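Local coordinates for PAC2 family protein (Mycobacterium tuberculosis, PDB 2WAM) that is of unknown function but belongs to the PAC2 family and represents a duplicated gene family in Actinobacteria, at residues 101-106 and 127-132; 183-188 and 240-245; 197-202 and 231-236. All blocks are in the same frame, centred on the assembly; numbering follows the deposited sequence.

Contact 1. Residues 101-106 and 127-132; sequences FAIDEL and DDPELS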
ATOM      1  N   PHE A 101     -12.361 -11.296   8.835  1.00 19.88           N
ATOM      2  CA  PHE A 101     -10.920 -11.117   8.888  1.00 19.99           C
ATOM      3  C   PHE A 101     -10.239 -11.828   7.722  1.00 28.20           C
ATOM      4  O   PHE A 101     -10.782 -12.771   7.138  1.00 26.41           O
ATOM      5  CB  PHE A 101     -10.370 -11.520  10.246  1.00 19.76           C
ATOM      6  CG  PHE A 101     -10.770 -10.577  11.346  1.00 31.01           C
ATOM      7  CD1 PHE A 101     -11.995 -10.711  11.984  1.00 28.37           C
ATOM      8  CD2 PHE A 101      -9.935  -9.545  11.728  1.00 20.32           C
ATOM      9  CE1 PHE A 101     -12.369  -9.833  12.989  1.00 27.91           C
ATOM     10  CE2 PHE A 101     -10.300  -8.665  12.735  1.00 21.23           C
ATOM     11  CZ  PHE A 101     -11.516  -8.806  13.362  1.00 23.39           C
ATOM     12  N   ALA A 102      -9.070 -11.326   7.359  1.00 22.30           N
ATOM     13  CA  ALA A 102      -8.301 -11.857   6.251  1.00 26.26           C
ATOM     14  C   ALA A 102      -7.581 -13.140   6.677  1.00 28.16           C
ATOM     15  O   ALA A 102      -6.353 -13.170   6.828  1.00 27.69           O
ATOM     16  CB  ALA A 102      -7.299 -10.796   5.766  1.00 20.89           C
ATOM     17  N   ILE A 103      -8.352 -14.198   6.888  1.00 22.96           N
ATOM     18  CA  ILE A 103      -7.781 -15.463   7.326  1.00 21.63           C
ATOM     19  C   ILE A 103      -6.722 -15.935   6.315  1.00 28.70           C
ATOM     20  O   ILE A 103      -5.681 -16.462   6.710  1.00 32.52           O
ATOM     21  CB  ILE A 103      -8.892 -16.523   7.593  1.00 28.54           C
ATOM     22  CG1 ILE A 103      -8.325 -17.805   8.218  1.00 34.30           C
ATOM     23  CG2 ILE A 103      -9.640 -16.840   6.318  1.00 20.74           C
ATOM     24  CD1 ILE A 103      -7.390 -17.576   9.400  1.00 34.11           C
ATOM     25  N   ASP A 104      -6.960 -15.708   5.021  1.00 20.02           N
ATOM     26  CA  ASP A 104      -5.970 -16.049   4.003  1.00 20.35           C
ATOM     27  C   ASP A 104      -4.597 -15.383   4.208  1.00 35.41           C
ATOM     28  O   ASP A 104      -3.567 -15.922   3.785  1.00 30.43           O
ATOM     29  CB  ASP A 104      -6.490 -15.760   2.600  1.00 20.78           C
ATOM     30  CG  ASP A 104      -5.619 -16.391   1.502  1.00 33.61           C
ATOM     31  OD1 ASP A 104      -5.423 -17.628   1.524  1.00 29.82           O
ATOM     32  OD2 ASP A 104      -5.139 -15.653   0.607  1.00 25.82           O
ATOM     33  N   GLU A 105      -4.592 -14.216   4.850  1.00 32.73           N
ATOM     34  CA  GLU A 105      -3.354 -13.508   5.170  1.00 29.49           C
ATOM     35  C   GLU A 105      -2.734 -13.943   6.506  1.00 33.23           C
ATOM     36  O   GLU A 105      -1.598 -13.574   6.807  1.00 34.02           O
ATOM     37  CB  GLU A 105      -3.579 -11.982   5.195  1.00 26.00           C
ATOM     38  CG  GLU A 105      -3.952 -11.346   3.859  1.00 31.01           C
ATOM     39  CD  GLU A 105      -2.792 -11.313   2.873  1.00 43.38           C
ATOM     40  OE1 GLU A 105      -3.040 -11.511   1.663  1.00 39.03           O
ATOM     41  OE2 GLU A 105      -1.635 -11.093   3.302  1.00 50.59           O
ATOM     42  N   LEU A 106      -3.467 -14.725   7.295  1.00 26.43           N
ATOM     43  CA  LEU A 106      -3.075 -14.985   8.679  1.00 30.09           C
ATOM     44  C   LEU A 106      -2.827 -16.462   8.966  1.00 30.60           C
ATOM     45  O   LEU A 106      -2.472 -16.836  10.079  1.00 31.13           O
ATOM     46  CB  LEU A 106      -4.151 -14.459   9.642  1.00 26.42           C
ATOM     47  CG  LEU A 106      -4.510 -12.976   9.568  1.00 27.33           C
ATOM     48  CD1 LEU A 106      -5.758 -12.710  10.374  1.00 26.48           C
ATOM     49  CD2 LEU A 106      -3.364 -12.110  10.059  1.00 33.31           C
ATOM     50  N   ASP A 127     -13.319 -27.655   3.192  1.00 29.75           N
ATOM     51  CA  ASP A 127     -13.591 -27.040   4.466  1.00 29.68           C
ATOM     52  C   ASP A 127     -12.800 -25.714   4.552  1.00 26.37           C
ATOM     53  O   ASP A 127     -11.629 -25.704   4.894  1.00 36.04           O
ATOM     54  CB  ASP A 127     -13.216 -28.026   5.571  1.00 41.79           C
ATOM     55  CG  ASP A 127     -13.567 -27.528   6.944  1.00 66.93           C
ATOM     56  OD1 ASP A 127     -14.200 -26.457   7.045  1.00 78.93           O
ATOM     57  OD2 ASP A 127     -13.202 -28.208   7.927  1.00 74.88           O
ATOM     58  N   ASP A 128     -13.444 -24.601   4.219  1.00 26.45           N
ATOM     59  CA  ASP A 128     -12.794 -23.287   4.223  1.00 32.02           C
ATOM     60  C   ASP A 128     -12.676 -22.689   5.616  1.00 43.53           C
ATOM     61  O   ASP A 128     -13.617 -22.740   6.407  1.00 55.41           O
ATOM     62  CB  ASP A 128     -13.549 -22.326   3.318  1.00 31.14           C
ATOM     63  CG  ASP A 128     -13.602 -22.812   1.883  1.00 49.45           C
ATOM     64  OD1 ASP A 128     -12.796 -23.713   1.546  1.00 52.94           O
ATOM     65  OD2 ASP A 128     -14.444 -22.302   1.100  1.00 43.82           O
ATOM     66  N   PRO A 129     -11.495 -22.147   5.934  1.00 40.35           N
ATOM     67  CA  PRO A 129     -11.263 -21.534   7.241  1.00 33.45           C
ATOM     68  C   PRO A 129     -11.931 -20.165   7.368  1.00 32.16           C
ATOM     69  O   PRO A 129     -11.890 -19.375   6.434  1.00 38.91           O
ATOM     70  CB  PRO A 129      -9.735 -21.380   7.269  1.00 35.75           C
ATOM     71  CG  PRO A 129      -9.334 -21.357   5.847  1.00 30.19           C
ATOM     72  CD  PRO A 129     -10.220 -22.389   5.235  1.00 32.49           C
ATOM     73  N   GLU A 130     -12.529 -19.894   8.520  1.00 31.37           N
ATOM     74  CA  GLU A 130     -13.150 -18.607   8.776  1.00 31.37           C
ATOM     75  C   GLU A 130     -12.471 -17.957   9.964  1.00 26.89           C
ATOM     76  O   GLU A 130     -11.889 -18.628  10.811  1.00 33.99           O
ATOM     77  CB  GLU A 130     -14.653 -18.749   9.071  1.00 45.60           C
ATOM     78  CG  GLU A 130     -14.974 -19.250  10.504  1.00 89.55           C
ATOM     79  CD  GLU A 130     -16.142 -18.509  11.175  1.00 82.60           C
ATOM     80  OE1 GLU A 130     -16.666 -17.550  10.573  1.00 87.83           O
ATOM     81  OE2 GLU A 130     -16.531 -18.875  12.308  1.00 64.52           O
ATOM     82  N   LEU A 131     -12.530 -16.635   9.991  1.00 27.03           N
ATOM     83  CA  LEU A 131     -12.207 -15.841  11.167  1.00 33.20           C
ATOM     84  C   LEU A 131     -13.074 -14.598  11.024  1.00 31.97           C
ATOM     85  O   LEU A 131     -12.815 -13.740  10.153  1.00 23.46           O
ATOM     86  CB  LEU A 131     -10.710 -15.481  11.254  1.00 18.78           C
ATOM     87  CG  LEU A 131     -10.346 -14.700  12.529  1.00 25.02           C
ATOM     88  CD1 LEU A 131     -10.933 -15.372  13.774  1.00 18.76           C
ATOM     89  CD2 LEU A 131      -8.845 -14.512  12.692  1.00 20.21           C
ATOM     90  N   SER A 132     -14.122 -14.531  11.849  1.00 22.70           N
ATOM     91  CA  SER A 132     -15.156 -13.507  11.701  1.00 25.35           C
ATOM     92  C   SER A 132     -15.648 -12.855  13.001  1.00 32.95           C
ATOM     93  O   SER A 132     -15.616 -13.453  14.079  1.00 34.27           O
ATOM     94  CB  SER A 132     -16.337 -14.073  10.911  1.00 22.08           C
ATOM     95  OG  SER A 132     -15.970 -14.321   9.557  1.00 36.42           O
TER
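Phe101, the last residue of strand 94-101, meets Leu131, the first of strand 131-137, where these antiparallel neighbours lie side by side in the mixed central sheet. Phe101 N donates to Leu131 O over 2.8 Å. The Phe101 ring turns back beside its own backbone N (chi1 -70°), which puts the same Leu131 O at its edge and in its plane, 3.6 Å from CD1. At the base of the side chain, Phe101 CB rests on Leu131 CG at 3.9 Å, while Phe159 of helix 156-169 meets the ring edge-to-face. Ala102 then centres an inverse gamma turn that swings the chain out of the strand into the short, weakly bonded helix 103-106. Ile103 points its side chain back at the partner: CG1, set anti to the backbone N (chi1 -173°), touches Pro129 CB at 4.0 Å, the two side chains crossing at about a right angle. Its other branch, CG2, lies 3.4 Å from Pro129 O, and CB of Ile103 packs on CB of Leu131 at 4.2 Å. The polar side chains of the helix reach largely to the second subunit, though Asp104 OD1 also bonds Tyr109 OH of its own chain. Both carboxylate oxygens of Asp104 accept from backbone nitrogens of Glu157 and Arg158 of the second subunit, and Glu105 forms a salt bridge with that same Arg158. Leu106 returns to the buried side, beside Pro152 and Lys155, and its CD1 reaches CD2 of Leu131 at 4.3 Å.

Contact 2. Residues 183-188 and 240-245; sequences MAVPHT and HVPHYL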
ATOM      1  N   MET A 183      -7.716 -32.319  31.531  1.00 38.63           N
ATOM      2  CA  MET A 183      -7.310 -32.528  32.915  1.00 45.32           C
ATOM      3  C   MET A 183      -7.646 -33.946  33.334  1.00 51.89           C
ATOM      4  O   MET A 183      -8.514 -34.597  32.745  1.00 38.84           O
ATOM      5  CB  MET A 183      -8.008 -31.538  33.854  1.00 42.17           C
ATOM      6  CG  MET A 183      -7.698 -30.081  33.563  1.00 44.27           C
ATOM      7  SD  MET A 183      -6.032 -29.591  34.065  1.00 67.54           S
ATOM      8  CE  MET A 183      -6.219 -29.548  35.844  1.00 60.34           C
ATOM      9  N   ALA A 184      -6.946 -34.426  34.352  1.00 59.05           N
ATOM     10  CA  ALA A 184      -7.259 -35.721  34.929  1.00 55.73           C
ATOM     11  C   ALA A 184      -8.557 -35.633  35.743  1.00 54.27           C
ATOM     12  O   ALA A 184      -8.522 -35.467  36.959  1.00 53.90           O
ATOM     13  CB  ALA A 184      -6.113 -36.190  35.792  1.00 50.77           C
ATOM     14  N   VAL A 185      -9.694 -35.725  35.055  1.00 51.21           N
ATOM     15  CA  VAL A 185     -11.021 -35.691  35.682  1.00 48.82           C
ATOM     16  C   VAL A 185     -11.952 -36.644  34.943  1.00 47.88           C
ATOM     17  O   VAL A 185     -11.779 -36.877  33.755  1.00 45.89           O
ATOM     18  CB  VAL A 185     -11.654 -34.266  35.664  1.00 55.60           C
ATOM     19  CG1 VAL A 185     -10.992 -33.352  36.689  1.00 48.32           C
ATOM     20  CG2 VAL A 185     -11.595 -33.654  34.265  1.00 52.67           C
ATOM     21  N   PRO A 186     -12.946 -37.198  35.644  1.00 53.03           N
ATOM     22  CA  PRO A 186     -13.855 -38.156  35.005  1.00 49.91           C
ATOM     23  C   PRO A 186     -15.000 -37.438  34.312  1.00 50.88           C
ATOM     24  O   PRO A 186     -15.420 -36.373  34.758  1.00 50.68           O
ATOM     25  CB  PRO A 186     -14.424 -38.948  36.190  1.00 47.55           C
ATOM     26  CG  PRO A 186     -13.908 -38.262  37.448  1.00 48.66           C
ATOM     27  CD  PRO A 186     -13.304 -36.960  37.050  1.00 44.19           C
ATOM     28  N   HIS A 187     -15.521 -38.021  33.241  1.00 54.39           N
ATOM     29  CA  HIS A 187     -16.701 -37.458  32.596  1.00 50.71           C
ATOM     30  C   HIS A 187     -17.935 -37.647  33.477  1.00 49.26           C
ATOM     31  O   HIS A 187     -19.024 -37.176  33.144  1.00 47.95           O
ATOM     32  CB  HIS A 187     -16.927 -38.109  31.231  1.00 48.92           C
ATOM     33  CG  HIS A 187     -17.445 -39.509  31.311  1.00 50.99           C
ATOM     34  ND1 HIS A 187     -16.615 -40.607  31.392  1.00 53.13           N
ATOM     35  CD2 HIS A 187     -18.710 -39.993  31.332  1.00 52.62           C
ATOM     36  CE1 HIS A 187     -17.346 -41.704  31.459  1.00 50.73           C
ATOM     37  NE2 HIS A 187     -18.620 -41.360  31.422  1.00 48.47           N
ATOM     38  N   THR A 188     -17.755 -38.339  34.602  1.00 51.02           N
ATOM     39  CA  THR A 188     -18.864 -38.715  35.484  1.00 48.29           C
ATOM     40  C   THR A 188     -19.001 -37.804  36.692  1.00 40.38           C
ATOM     41  O   THR A 188     -19.768 -38.091  37.609  1.00 44.75           O
ATOM     42  CB  THR A 188     -18.702 -40.145  36.013  1.00 49.70           C
ATOM     43  OG1 THR A 188     -17.364 -40.312  36.496  1.00 49.89           O
ATOM     44  CG2 THR A 188     -18.989 -41.168  34.922  1.00 43.93           C
ATOM     45  N   HIS A 240     -12.626 -27.665  31.901  1.00 47.77           N
ATOM     46  CA  HIS A 240     -11.814 -28.872  32.040  1.00 45.83           C
ATOM     47  C   HIS A 240     -12.442 -30.085  31.367  1.00 39.07           C
ATOM     48  O   HIS A 240     -13.561 -30.474  31.686  1.00 49.77           O
ATOM     49  CB  HIS A 240     -11.540 -29.168  33.512  1.00 53.44           C
ATOM     50  CG  HIS A 240     -10.801 -28.073  34.218  1.00 64.77           C
ATOM     51  ND1 HIS A 240     -11.180 -27.593  35.450  1.00 68.68           N
ATOM     52  CD2 HIS A 240      -9.713 -27.356  33.852  1.00 64.47           C
ATOM     53  CE1 HIS A 240     -10.352 -26.633  35.819  1.00 63.58           C
ATOM     54  NE2 HIS A 240      -9.454 -26.468  34.867  1.00 57.54           N
ATOM     55  N   VAL A 241     -11.711 -30.674  30.430  1.00 30.87           N
ATOM     56  CA  VAL A 241     -12.182 -31.850  29.705  1.00 38.57           C
ATOM     57  C   VAL A 241     -11.372 -33.079  30.106  1.00 44.94           C
ATOM     58  O   VAL A 241     -10.139 -33.030  30.144  1.00 45.54           O
ATOM     59  CB  VAL A 241     -12.053 -31.667  28.169  1.00 32.87           C
ATOM     60  CG1 VAL A 241     -12.583 -32.892  27.439  1.00 28.70           C
ATOM     61  CG2 VAL A 241     -12.770 -30.409  27.708  1.00 24.53           C
ATOM     62  N   PRO A 242     -12.063 -34.188  30.414  1.00 44.34           N
ATOM     63  CA  PRO A 242     -11.363 -35.441  30.715  1.00 47.94           C
ATOM     64  C   PRO A 242     -10.325 -35.728  29.626  1.00 53.56           C
ATOM     65  O   PRO A 242     -10.685 -35.683  28.449  1.00 45.69           O
ATOM     66  CB  PRO A 242     -12.487 -36.476  30.672  1.00 40.90           C
ATOM     67  CG  PRO A 242     -13.694 -35.723  31.071  1.00 36.97           C
ATOM     68  CD  PRO A 242     -13.525 -34.334  30.513  1.00 37.52           C
ATOM     69  N   HIS A 243      -9.073 -36.002  29.996  1.00 56.72           N
ATOM     70  CA  HIS A 243      -8.028 -36.147  28.981  1.00 57.47           C
ATOM     71  C   HIS A 243      -8.320 -37.273  27.991  1.00 50.22           C
ATOM     72  O   HIS A 243      -7.852 -37.234  26.855  1.00 40.52           O
ATOM     73  CB  HIS A 243      -6.622 -36.282  29.584  1.00 68.17           C
ATOM     74  CG  HIS A 243      -6.457 -37.470  30.473  1.00 80.82           C
ATOM     75  ND1 HIS A 243      -6.286 -37.359  31.837  1.00 93.56           N
ATOM     76  CD2 HIS A 243      -6.445 -38.794  30.198  1.00 86.10           C
ATOM     77  CE1 HIS A 243      -6.173 -38.564  32.364  1.00 98.51           C
ATOM     78  NE2 HIS A 243      -6.270 -39.454  31.393  1.00 96.87           N
ATOM     79  N   TYR A 244      -9.114 -38.261  28.395  1.00 44.48           N
ATOM     80  CA  TYR A 244      -9.475 -39.321  27.455  1.00 38.98           C
ATOM     81  C   TYR A 244     -10.519 -38.892  26.410  1.00 50.75           C
ATOM     82  O   TYR A 244     -10.850 -39.659  25.499  1.00 54.78           O
ATOM     83  CB  TYR A 244      -9.887 -40.606  28.176  1.00 33.54           C
ATOM     84  CG  TYR A 244     -11.017 -40.481  29.182  1.00 47.04           C
ATOM     85  CD1 TYR A 244     -12.346 -40.709  28.803  1.00 43.10           C
ATOM     86  CD2 TYR A 244     -10.760 -40.164  30.519  1.00 45.19           C
ATOM     87  CE1 TYR A 244     -13.383 -40.617  29.721  1.00 36.46           C
ATOM     88  CE2 TYR A 244     -11.798 -40.069  31.447  1.00 45.71           C
ATOM     89  CZ  TYR A 244     -13.104 -40.300  31.038  1.00 46.29           C
ATOM     90  OH  TYR A 244     -14.134 -40.198  31.947  1.00 51.55           O
ATOM     91  N   LEU A 245     -11.018 -37.664  26.538  1.00 47.95           N
ATOM     92  CA  LEU A 245     -12.026 -37.142  25.617  1.00 50.64           C
ATOM     93  C   LEU A 245     -11.511 -35.985  24.771  1.00 46.50           C
ATOM     94  O   LEU A 245     -12.280 -35.366  24.038  1.00 38.26           O
ATOM     95  CB  LEU A 245     -13.263 -36.685  26.386  1.00 48.70           C
ATOM     96  CG  LEU A 245     -14.061 -37.796  27.059  1.00 50.12           C
ATOM     97  CD1 LEU A 245     -15.180 -37.215  27.944  1.00 34.67           C
ATOM     98  CD2 LEU A 245     -14.605 -38.757  25.999  1.00 46.14           C
TER
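The His187 and Tyr244 rings meet rim to rim with their planes 82° apart, neither lying over the other's face. Tyr244 OH sits at the imidazole edge, 2.6 Å from His187 ND1 in a hydrogen bond for which either could be the donor, and it also accepts a nearly straight bond from the backbone N of His187 at 2.9 Å. Two grips from one residue thus fix the phenol oxygen. His187 CG stands between its backbone N and carbonyl carbon (chi1 73°), which folds the ring back far enough for ND1 to share the hydroxyl with the main chain. Ring NE2 hydrogen-bonds Asp286 of helix 272-289. At the base of the side chain Leu245 CD1 packs against His187 CB at 3.8 Å. One face of the Tyr244 ring is covered by Pro242 CB, offset toward the rim.

The parallel strands 174-183 and 234-242 end here together: Met183 N donates to Val241 O at 2.9 Å, and His243 N returns a weak bond to Met183 O at 3.1 Å. Ala184 centres an inverse gamma turn that leads the chain away from the sheet, and the edge of the His243 ring faces it, ND1 lying 3.6 Å from Ala184 CA. The Met183 side chain, bent at chi2 and chi3, slants across His240. Its CG comes 3.4 Å from His240 CD2, whereas SD stands obliquely 4.9 Å from the ring centroid. His240 ND1 is bonded to Thr192 OG1.

Contact 3. Residues 197-202 and 231-236; sequences SNNREL and GHEVVG
Asn198 and Val234 make the close-fitting half of this contact, the Asn198 amide hydrogen-bonded to the backbone on both sides of Glu233. Asn198 OD1 accepts a straight bond from Val234 N (3.0 Å, 177° at the hydrogen), the donor standing above the amide carbonyl plane, and Asn198 ND2 donates to His232 O at 3.0 Å. Its chi1 of 69° turns the amide to lie across Val234 CG2. Beside it Ser197 and Val235 form an antiparallel non-hydrogen-bonded pair, CA to CA 4.2 Å, with Ser197 OG 2.9 Å from Val234 O.

The other half is more open to solvent and more weakly bonded. Asn199 ND2 gives only a weak bond to Glu233 OE1 (3.3 Å), with amide and carboxylate planes 44° apart, and Leu202 CD1 meets the Glu233 carboxylate carbon CD at 3.5 Å. Glu233 OE2 is taken by Gln174. The exposed Arg200 turns away from segment 231-236 and forms a salt bridge with Asp121 of the third subunit.

Val234 packs on Glu224 and Met227 of helix 219-229, which ends in a Schellman motif at Gly231, while Val235 touches Ile176 of strand 174-183.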
ATOM      1  N   SER A 197     -10.054 -13.002  35.310  1.00 42.19           N
ATOM      2  CA  SER A 197     -10.654 -11.703  35.048  1.00 49.41           C
ATOM      3  C   SER A 197      -9.778 -10.619  35.624  1.00 47.21           C
ATOM      4  O   SER A 197      -8.949 -10.889  36.489  1.00 46.86           O
ATOM      5  CB  SER A 197     -12.046 -11.624  35.670  1.00 49.39           C
ATOM      6  OG  SER A 197     -12.584 -10.325  35.544  1.00 46.03           O
ATOM      7  N   ASN A 198      -9.946  -9.395  35.136  1.00 42.25           N
ATOM      8  CA  ASN A 198      -9.269  -8.268  35.758  1.00 43.31           C
ATOM      9  C   ASN A 198     -10.222  -7.560  36.704  1.00 42.91           C
ATOM     10  O   ASN A 198      -9.963  -6.449  37.155  1.00 56.85           O
ATOM     11  CB  ASN A 198      -8.650  -7.307  34.729  1.00 35.59           C
ATOM     12  CG  ASN A 198      -9.684  -6.549  33.933  1.00 40.26           C
ATOM     13  OD1 ASN A 198     -10.815  -6.992  33.772  1.00 47.38           O
ATOM     14  ND2 ASN A 198      -9.291  -5.404  33.408  1.00 46.42           N
ATOM     15  N   ASN A 199     -11.332  -8.227  36.997  1.00 40.30           N
ATOM     16  CA  ASN A 199     -12.257  -7.777  38.027  1.00 45.91           C
ATOM     17  C   ASN A 199     -12.759  -8.944  38.875  1.00 53.27           C
ATOM     18  O   ASN A 199     -13.592  -9.729  38.432  1.00 57.58           O
ATOM     19  CB  ASN A 199     -13.431  -7.027  37.411  1.00 48.39           C
ATOM     20  CG  ASN A 199     -14.527  -6.745  38.413  1.00 58.73           C
ATOM     21  OD1 ASN A 199     -14.374  -7.006  39.609  1.00 61.40           O
ATOM     22  ND2 ASN A 199     -15.645  -6.214  37.933  1.00 63.22           N
ATOM     23  N   ARG A 200     -12.257  -9.042  40.103  1.00 57.85           N
ATOM     24  CA  ARG A 200     -12.527 -10.197  40.949  1.00 55.23           C
ATOM     25  C   ARG A 200     -14.009 -10.444  41.225  1.00 54.17           C
ATOM     26  O   ARG A 200     -14.422 -11.583  41.435  1.00 54.75           O
ATOM     27  CB  ARG A 200     -11.730 -10.111  42.247  1.00 54.90           C
ATOM     28  CG  ARG A 200     -10.272 -10.484  42.062  1.00 69.79           C
ATOM     29  CD  ARG A 200      -9.491 -10.458  43.365  1.00 81.56           C
ATOM     30  NE  ARG A 200      -8.061 -10.310  43.099  1.00 93.94           N
ATOM     31  CZ  ARG A 200      -7.201 -11.321  43.008  1.00103.92           C
ATOM     32  NH1 ARG A 200      -7.619 -12.570  43.172  1.00111.94           N
ATOM     33  NH2 ARG A 200      -5.919 -11.082  42.756  1.00102.48           N
ATOM     34  N   GLU A 201     -14.808  -9.385  41.216  1.00 53.31           N
ATOM     35  CA  GLU A 201     -16.236  -9.533  41.483  1.00 61.43           C
ATOM     36  C   GLU A 201     -16.891 -10.432  40.447  1.00 63.35           C
ATOM     37  O   GLU A 201     -17.859 -11.135  40.740  1.00 69.03           O
ATOM     38  CB  GLU A 201     -16.930  -8.170  41.527  1.00 74.00           C
ATOM     39  CG  GLU A 201     -16.500  -7.305  42.710  1.00 93.25           C
ATOM     40  CD  GLU A 201     -17.335  -6.043  42.854  1.00104.73           C
ATOM     41  OE1 GLU A 201     -18.421  -5.972  42.238  1.00103.82           O
ATOM     42  OE2 GLU A 201     -16.903  -5.125  43.588  1.00108.56           O
ATOM     43  N   LEU A 202     -16.342 -10.410  39.237  1.00 62.94           N
ATOM     44  CA  LEU A 202     -16.879 -11.168  38.112  1.00 55.50           C
ATOM     45  C   LEU A 202     -16.641 -12.670  38.238  1.00 55.80           C
ATOM     46  O   LEU A 202     -17.229 -13.460  37.501  1.00 57.94           O
ATOM     47  CB  LEU A 202     -16.264 -10.666  36.813  1.00 51.52           C
ATOM     48  CG  LEU A 202     -16.722  -9.265  36.439  1.00 58.04           C
ATOM     49  CD1 LEU A 202     -16.042  -8.816  35.158  1.00 59.65           C
ATOM     50  CD2 LEU A 202     -18.231  -9.261  36.296  1.00 55.73           C
ATOM     51  N   GLY A 231      -7.547  -0.835  29.918  1.00 42.95           N
ATOM     52  CA  GLY A 231      -8.647  -0.507  30.812  1.00 30.85           C
ATOM     53  C   GLY A 231      -9.994  -1.125  30.475  1.00 42.43           C
ATOM     54  O   GLY A 231     -11.021  -0.709  31.008  1.00 49.48           O
ATOM     55  N   HIS A 232     -10.003  -2.124  29.598  1.00 36.93           N
ATOM     56  CA  HIS A 232     -11.240  -2.818  29.274  1.00 38.03           C
ATOM     57  C   HIS A 232     -11.524  -3.906  30.298  1.00 42.70           C
ATOM     58  O   HIS A 232     -10.592  -4.491  30.870  1.00 39.03           O
ATOM     59  CB  HIS A 232     -11.163  -3.423  27.880  1.00 38.69           C
ATOM     60  CG  HIS A 232     -11.156  -2.408  26.790  1.00 41.13           C
ATOM     61  ND1 HIS A 232     -12.315  -1.885  26.254  1.00 50.81           N
ATOM     62  CD2 HIS A 232     -10.135  -1.813  26.130  1.00 42.93           C
ATOM     63  CE1 HIS A 232     -12.007  -1.013  25.313  1.00 54.63           C
ATOM     64  NE2 HIS A 232     -10.691  -0.951  25.218  1.00 53.04           N
ATOM     65  N   GLU A 233     -12.805  -4.177  30.530  1.00 38.06           N
ATOM     66  CA  GLU A 233     -13.190  -5.259  31.433  1.00 38.70           C
ATOM     67  C   GLU A 233     -13.157  -6.597  30.712  1.00 40.72           C
ATOM     68  O   GLU A 233     -13.820  -6.774  29.698  1.00 45.41           O
ATOM     69  CB  GLU A 233     -14.585  -5.030  32.007  1.00 33.51           C
ATOM     70  CG  GLU A 233     -14.923  -5.978  33.151  1.00 40.47           C
ATOM     71  CD  GLU A 233     -16.254  -5.649  33.806  1.00 57.18           C
ATOM     72  OE1 GLU A 233     -16.231  -5.032  34.896  1.00 67.68           O
ATOM     73  OE2 GLU A 233     -17.320  -5.989  33.232  1.00 46.60           O
ATOM     74  N   VAL A 234     -12.388  -7.541  31.235  1.00 34.71           N
ATOM     75  CA  VAL A 234     -12.242  -8.823  30.576  1.00 30.74           C
ATOM     76  C   VAL A 234     -12.504  -9.974  31.536  1.00 34.56           C
ATOM     77  O   VAL A 234     -12.290  -9.858  32.741  1.00 39.26           O
ATOM     78  CB  VAL A 234     -10.821  -8.993  29.983  1.00 37.75           C
ATOM     79  CG1 VAL A 234     -10.472  -7.827  29.052  1.00 25.73           C
ATOM     80  CG2 VAL A 234      -9.777  -9.160  31.111  1.00 33.80           C
ATOM     81  N   VAL A 235     -12.954 -11.091  30.986  1.00 28.64           N
ATOM     82  CA  VAL A 235     -13.131 -12.308  31.753  1.00 32.45           C
ATOM     83  C   VAL A 235     -12.981 -13.503  30.813  1.00 37.81           C
ATOM     84  O   VAL A 235     -13.181 -13.391  29.604  1.00 32.11           O
ATOM     85  CB  VAL A 235     -14.467 -12.310  32.563  1.00 30.20           C
ATOM     86  CG1 VAL A 235     -15.611 -11.804  31.739  1.00 30.84           C
ATOM     87  CG2 VAL A 235     -14.770 -13.678  33.111  1.00 34.25           C
ATOM     88  N   GLY A 236     -12.573 -14.634  31.372  1.00 38.35           N
ATOM     89  CA  GLY A 236     -12.209 -15.777  30.568  1.00 32.88           C
ATOM     90  C   GLY A 236     -12.488 -17.049  31.323  1.00 36.01           C
ATOM     91  O   GLY A 236     -12.288 -17.126  32.530  1.00 43.07           O
TER

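From the N terminus, contact 1 closes first: 101-106 and 127-132 bring the ends of an excursion together that holds the two-stranded hairpin 115-119/122-126, and join strands 94-101 and 131-137. Contact 2 opens only later, at the end of strand 174-183, and closes a loop of 51 residues. Contact 3 lies wholly within that loop, joining the exit of strand 193-197 to the start of strand 234-242. Contacts 2 and 3 thus use opposite ends of strand 234-242, the centres of the contacts about 27 Å apart. All three reach the same sheet, with contacts 1 and 2 on opposite sides of the chain's centre, their nearest atoms about 18 Å apart.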